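Local coordinates for uncharacterized protein UL16 (PDB 2WY3) that helps human cytomegalovirus evade NK cells by sequestering ligands of the host KLRK1 receptor, including ULBP1 and ULBP2, inside the infected cell, at residues B[47-57]-B[106-117]. Residues are numbered along the deposited sequence; the frame is centred on the assembly and turned at random.
Sequences EIIGVAFTWQH and NLTVGRYDCLRC. With NAG (2-acetamido-2-deoxy-beta-D-glucopyranose), chain M.
Phe-53 and Tyr-112 stack at the tyrosine corner of an immunoglobulin-like sandwich, where antiparallel strands 49-55 and 110-117 match the C and F strands of that fold. The two side chains run side by side and their rings form an offset stack, planes 16° apart, with Phe-53 CD1 over the Tyr-112 face, 3.2 Å from Tyr-112 CZ. With CG swung opposite the backbone N (chi1 166°), the Phe-53 ring lies under Tyr-112 OH, its edge turned to the carbonyl oxygens of Leu-107 and Val-109. Tyr-112 OH donates to a lone pair of Thr-108 O (2.7 Å), pinning the turn before its own strand; Arg-102 bonds the same hydroxyl and makes a cation-pi contact with Phe-53. Farther along this inner face, Val-51 CG2 touches Cys-114 SG at 4.0 Å; the Cys-114 disulfide to Cys-38 ties this sheet to the facing one.

The Ala-52/Asp-113 and Thr-54/Arg-111 pairs are each doubly hydrogen-bonded through their backbones. On their face of the sheet, Thr-54 lies over the Arg-111 guanidinium, whose NE and NH2 both grip Asp-113 OD2 side-on; Arg-127 takes OD1. Two waters link Thr-54 OG1 to this cluster.

Past the Trp-55/Gly-110 pair the two segments stay joined: Gln-56 N bonds Val-109 O, and Trp-55 NE1 donates to Asn-106 O (2.9 Å), which sits in the indole plane. Asn-106 itself carries an N-linked sugar. At the other end, Arg-116 meets the nearly coplanar Glu-47 carboxylate side-on, with NE on OE2 at 2.7 Å and NH2 on the syn lone pair of OE1 at 3.1 Å.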
loop_
_atom_site.group_PDB
_atom_site.type_symbol
_atom_site.label_atom_id
_atom_site.label_comp_id
_atom_site.label_asym_id
_atom_site.label_seq_id
_atom_site.Cartn_x
_atom_site.Cartn_y
_atom_site.Cartn_z
ATOM N N GLU B 47 -20.169 -6.872 -6.475
ATOM C CA GLU B 47 -20.225 -5.447 -6.165
ATOM C C GLU B 47 -19.297 -4.605 -7.036
ATOM O O GLU B 47 -18.085 -4.851 -7.107
ATOM C CB GLU B 47 -19.930 -5.178 -4.687
ATOM C CG GLU B 47 -20.198 -3.716 -4.304
ATOM C CD GLU B 47 -19.966 -3.435 -2.830
ATOM O OE1 GLU B 47 -19.597 -4.378 -2.103
ATOM O OE2 GLU B 47 -20.149 -2.269 -2.409
ATOM N N ILE B 48 -19.874 -3.599 -7.680
ATOM C CA ILE B 48 -19.111 -2.639 -8.451
ATOM C C ILE B 48 -18.753 -1.449 -7.584
ATOM O O ILE B 48 -19.639 -0.768 -7.040
ATOM C CB ILE B 48 -19.898 -2.162 -9.690
ATOM C CG1 ILE B 48 -20.238 -3.368 -10.569
ATOM C CG2 ILE B 48 -19.097 -1.116 -10.440
ATOM C CD1 ILE B 48 -21.254 -3.074 -11.663
ATOM N N ILE B 49 -17.450 -1.224 -7.432
ATOM C CA ILE B 49 -16.929 -0.062 -6.722
ATOM C C ILE B 49 -15.981 0.686 -7.668
ATOM O O ILE B 49 -15.675 0.199 -8.757
ATOM C CB ILE B 49 -16.212 -0.485 -5.425
ATOM C CG1 ILE B 49 -15.127 -1.538 -5.709
ATOM C CG2 ILE B 49 -17.227 -1.054 -4.438
ATOM C CD1 ILE B 49 -14.281 -1.867 -4.482
ATOM N N GLY B 50 -15.530 1.874 -7.296
ATOM C CA GLY B 50 -14.657 2.587 -8.208
ATOM C C GLY B 50 -14.266 3.965 -7.750
ATOM O O GLY B 50 -14.597 4.388 -6.635
ATOM N N VAL B 51 -13.602 4.688 -8.646
ATOM C CA VAL B 51 -13.037 5.988 -8.312
ATOM C C VAL B 51 -13.368 6.988 -9.417
ATOM O O VAL B 51 -13.102 6.730 -10.588
ATOM C CB VAL B 51 -11.501 5.912 -8.170
ATOM C CG1 VAL B 51 -10.952 7.246 -7.723
ATOM C CG2 VAL B 51 -11.103 4.812 -7.175
ATOM N N ALA B 52 -13.963 8.113 -9.028
ATOM C CA ALA B 52 -14.251 9.202 -9.956
ATOM C C ALA B 52 -13.170 10.269 -9.849
ATOM O O ALA B 52 -12.736 10.607 -8.748
ATOM C CB ALA B 52 -15.624 9.818 -9.632
ATOM N N PHE B 53 -12.748 10.802 -10.994
ATOM C CA PHE B 53 -11.764 11.880 -11.037
ATOM C C PHE B 53 -12.370 13.124 -11.687
ATOM O O PHE B 53 -12.720 13.106 -12.877
ATOM C CB PHE B 53 -10.521 11.449 -11.837
ATOM C CG PHE B 53 -9.613 12.602 -12.218
ATOM C CD1 PHE B 53 -9.185 13.510 -11.267
ATOM C CD2 PHE B 53 -9.199 12.773 -13.534
ATOM C CE1 PHE B 53 -8.358 14.579 -11.606
ATOM C CE2 PHE B 53 -8.363 13.834 -13.887
ATOM C CZ PHE B 53 -7.946 14.743 -12.923
ATOM N N THR B 54 -12.481 14.203 -10.922
ATOM C CA THR B 54 -13.015 15.461 -11.461
ATOM C C THR B 54 -11.849 16.437 -11.633
ATOM O O THR B 54 -11.163 16.758 -10.670
ATOM C CB THR B 54 -14.085 16.057 -10.499
ATOM O OG1 THR B 54 -15.181 15.134 -10.349
ATOM C CG2 THR B 54 -14.615 17.384 -11.029
ATOM N N TRP B 55 -11.616 16.911 -12.856
ATOM C CA TRP B 55 -10.458 17.767 -13.144
ATOM C C TRP B 55 -10.538 19.098 -12.391
ATOM O O TRP B 55 -11.596 19.717 -12.343
ATOM C CB TRP B 55 -10.421 18.058 -14.650
ATOM C CG TRP B 55 -9.154 18.681 -15.129
ATOM C CD1 TRP B 55 -7.888 18.496 -14.628
ATOM C CD2 TRP B 55 -9.024 19.564 -16.243
ATOM N NE1 TRP B 55 -6.973 19.229 -15.378
ATOM C CE2 TRP B 55 -7.653 19.893 -16.368
ATOM C CE3 TRP B 55 -9.936 20.103 -17.158
ATOM C CZ2 TRP B 55 -7.179 20.748 -17.370
ATOM C CZ3 TRP B 55 -9.462 20.960 -18.146
ATOM C CH2 TRP B 55 -8.095 21.267 -18.247
ATOM N N GLN B 56 -9.422 19.541 -11.809
ATOM C CA GLN B 56 -9.435 20.795 -11.055
ATOM C C GLN B 56 -9.957 21.948 -11.898
ATOM O O GLN B 56 -10.621 22.848 -11.386
ATOM C CB GLN B 56 -8.035 21.166 -10.548
ATOM C CG GLN B 56 -8.023 22.419 -9.658
ATOM C CD GLN B 56 -6.635 22.760 -9.129
ATOM O OE1 GLN B 56 -5.679 22.044 -9.379
ATOM N NE2 GLN B 56 -6.530 23.857 -8.381
ATOM N N HIS B 57 -9.649 21.914 -13.192
ATOM C CA HIS B 57 -9.855 23.086 -14.052
ATOM C C HIS B 57 -11.177 23.088 -14.799
ATOM O O HIS B 57 -11.506 24.055 -15.495
ATOM C CB HIS B 57 -8.692 23.223 -15.036
ATOM C CG HIS B 57 -7.369 23.394 -14.363
ATOM N ND1 HIS B 57 -7.069 24.497 -13.594
ATOM C CD2 HIS B 57 -6.272 22.603 -14.334
ATOM C CE1 HIS B 57 -5.839 24.379 -13.122
ATOM N NE2 HIS B 57 -5.336 23.236 -13.551
ATOM N N ASN B 106 -0.674 19.038 -14.694
ATOM C CA ASN B 106 -1.821 19.901 -14.949
ATOM C C ASN B 106 -3.065 19.136 -15.426
ATOM O O ASN B 106 -4.148 19.695 -15.471
ATOM C CB ASN B 106 -1.455 21.032 -15.930
ATOM C CG ASN B 106 -0.606 20.553 -17.116
ATOM O OD1 ASN B 106 -0.755 19.420 -17.598
ATOM N ND2 ASN B 106 0.258 21.453 -17.617
ATOM N N LEU B 107 -2.909 17.861 -15.776
ATOM C CA LEU B 107 -4.044 17.067 -16.260
ATOM C C LEU B 107 -4.540 16.038 -15.245
ATOM O O LEU B 107 -5.536 15.358 -15.479
ATOM C CB LEU B 107 -3.688 16.376 -17.596
ATOM C CG LEU B 107 -3.471 17.342 -18.760
ATOM C CD1 LEU B 107 -3.112 16.598 -20.043
ATOM C CD2 LEU B 107 -4.729 18.198 -18.974
ATOM N N THR B 108 -3.858 15.914 -14.113
ATOM C CA THR B 108 -4.314 14.957 -13.099
ATOM C C THR B 108 -4.656 15.624 -11.766
ATOM O O THR B 108 -5.094 14.944 -10.831
ATOM C CB THR B 108 -3.285 13.815 -12.846
ATOM O OG1 THR B 108 -2.050 14.372 -12.379
ATOM C CG2 THR B 108 -3.036 13.008 -14.136
ATOM N N VAL B 109 -4.443 16.937 -11.666
ATOM C CA VAL B 109 -4.883 17.674 -10.480
ATOM C C VAL B 109 -6.413 17.706 -10.440
ATOM O O VAL B 109 -7.078 17.735 -11.481
ATOM C CB VAL B 109 -4.320 19.127 -10.429
ATOM C CG1 VAL B 109 -2.833 19.122 -10.023
ATOM C CG2 VAL B 109 -4.535 19.845 -11.763
ATOM N N GLY B 110 -6.979 17.674 -9.239
ATOM C CA GLY B 110 -8.422 17.652 -9.119
ATOM C C GLY B 110 -8.876 16.867 -7.906
ATOM O O GLY B 110 -8.221 16.909 -6.868
ATOM N N ARG B 111 -10.007 16.187 -8.046
ATOM C CA ARG B 111 -10.678 15.539 -6.906
ATOM C C ARG B 111 -10.907 14.080 -7.238
ATOM O O ARG B 111 -11.509 13.780 -8.274
ATOM C CB ARG B 111 -12.030 16.226 -6.693
ATOM C CG ARG B 111 -12.724 15.948 -5.358
ATOM C CD ARG B 111 -14.080 16.673 -5.302
ATOM N NE ARG B 111 -15.119 15.893 -5.962
ATOM C CZ ARG B 111 -15.926 16.347 -6.912
ATOM N NH1 ARG B 111 -15.842 17.611 -7.329
ATOM N NH2 ARG B 111 -16.825 15.526 -7.439
ATOM N N TYR B 112 -10.433 13.177 -6.375
ATOM C CA TYR B 112 -10.607 11.733 -6.568
ATOM C C TYR B 112 -11.562 11.222 -5.498
ATOM O O TYR B 112 -11.250 11.299 -4.308
ATOM C CB TYR B 112 -9.254 10.989 -6.481
ATOM C CG TYR B 112 -8.342 11.337 -7.651
ATOM C CD1 TYR B 112 -8.246 10.491 -8.754
ATOM C CD2 TYR B 112 -7.611 12.526 -7.663
ATOM C CE1 TYR B 112 -7.429 10.813 -9.840
ATOM C CE2 TYR B 112 -6.789 12.855 -8.753
ATOM C CZ TYR B 112 -6.712 11.997 -9.829
ATOM O OH TYR B 112 -5.908 12.328 -10.910
ATOM N N ASP B 113 -12.720 10.725 -5.926
ATOM C CA ASP B 113 -13.773 10.285 -5.007
ATOM C C ASP B 113 -13.903 8.766 -5.078
ATOM O O ASP B 113 -14.265 8.227 -6.124
ATOM C CB ASP B 113 -15.124 10.919 -5.380
ATOM C CG ASP B 113 -15.179 12.417 -5.086
ATOM O OD1 ASP B 113 -14.631 12.840 -4.054
ATOM O OD2 ASP B 113 -15.765 13.178 -5.882
ATOM N N CYS B 114 -13.617 8.082 -3.974
ATOM C CA CYS B 114 -13.815 6.632 -3.914
ATOM C C CYS B 114 -15.263 6.344 -3.594
ATOM O O CYS B 114 -15.774 6.769 -2.557
ATOM C CB CYS B 114 -12.915 6.004 -2.865
ATOM S SG CYS B 114 -11.182 6.094 -3.418
ATOM N N LEU B 115 -15.915 5.600 -4.489
ATOM C CA LEU B 115 -17.363 5.499 -4.513
ATOM C C LEU B 115 -17.827 4.159 -4.009
ATOM O O LEU B 115 -17.144 3.158 -4.198
ATOM C CB LEU B 115 -17.870 5.624 -5.957
ATOM C CG LEU B 115 -17.449 6.868 -6.742
ATOM C CD1 LEU B 115 -18.104 6.838 -8.130
ATOM C CD2 LEU B 115 -17.844 8.119 -5.982
ATOM N N ARG B 116 -18.999 4.155 -3.385
ATOM C CA ARG B 116 -19.697 2.920 -3.025
ATOM C C ARG B 116 -21.188 3.174 -2.974
ATOM O O ARG B 116 -21.627 4.239 -2.551
ATOM C CB ARG B 116 -19.256 2.403 -1.652
ATOM C CG ARG B 116 -19.580 0.914 -1.447
ATOM C CD ARG B 116 -18.969 0.351 -0.166
ATOM N NE ARG B 116 -19.020 -1.119 -0.208
ATOM C CZ ARG B 116 -18.431 -1.917 0.671
ATOM N NH1 ARG B 116 -17.739 -1.401 1.684
ATOM N NH2 ARG B 116 -18.537 -3.230 0.536
ATOM N N CYS B 117 -21.963 2.161 -3.335
ATOM C CA CYS B 117 -23.414 2.245 -3.253
ATOM C C CYS B 117 -23.901 1.657 -1.930
ATOM O O CYS B 117 -23.557 0.532 -1.589
ATOM C CB CYS B 117 -24.031 1.490 -4.428
ATOM S SG CYS B 117 -25.819 1.630 -4.554
HETATM C C1 NAG M . 1.109 20.961 -18.686
HETATM C C2 NAG M . 1.791 22.159 -19.365
HETATM C C3 NAG M . 2.840 21.725 -20.386
HETATM C C4 NAG M . 3.795 20.712 -19.771
HETATM C C5 NAG M . 2.996 19.580 -19.126
HETATM C C6 NAG M . 3.888 18.561 -18.422
HETATM C C7 NAG M . 0.253 24.021 -19.389
HETATM C C8 NAG M . -0.635 24.921 -20.200
HETATM N N2 NAG M . 0.832 23.016 -20.037
HETATM O O3 NAG M . 3.555 22.865 -20.819
HETATM O O4 NAG M . 4.657 20.213 -20.778
HETATM O O5 NAG M . 2.096 20.100 -18.161
HETATM O O6 NAG M . 3.079 17.479 -18.000
HETATM O O7 NAG M . 0.402 24.208 -18.182
HETATM O O HOH W 1 -20.760 -0.278 -4.324
HETATM O O HOH W 2 -14.500 13.228 -8.450
HETATM O O HOH W 3 -17.851 15.321 -10.144
#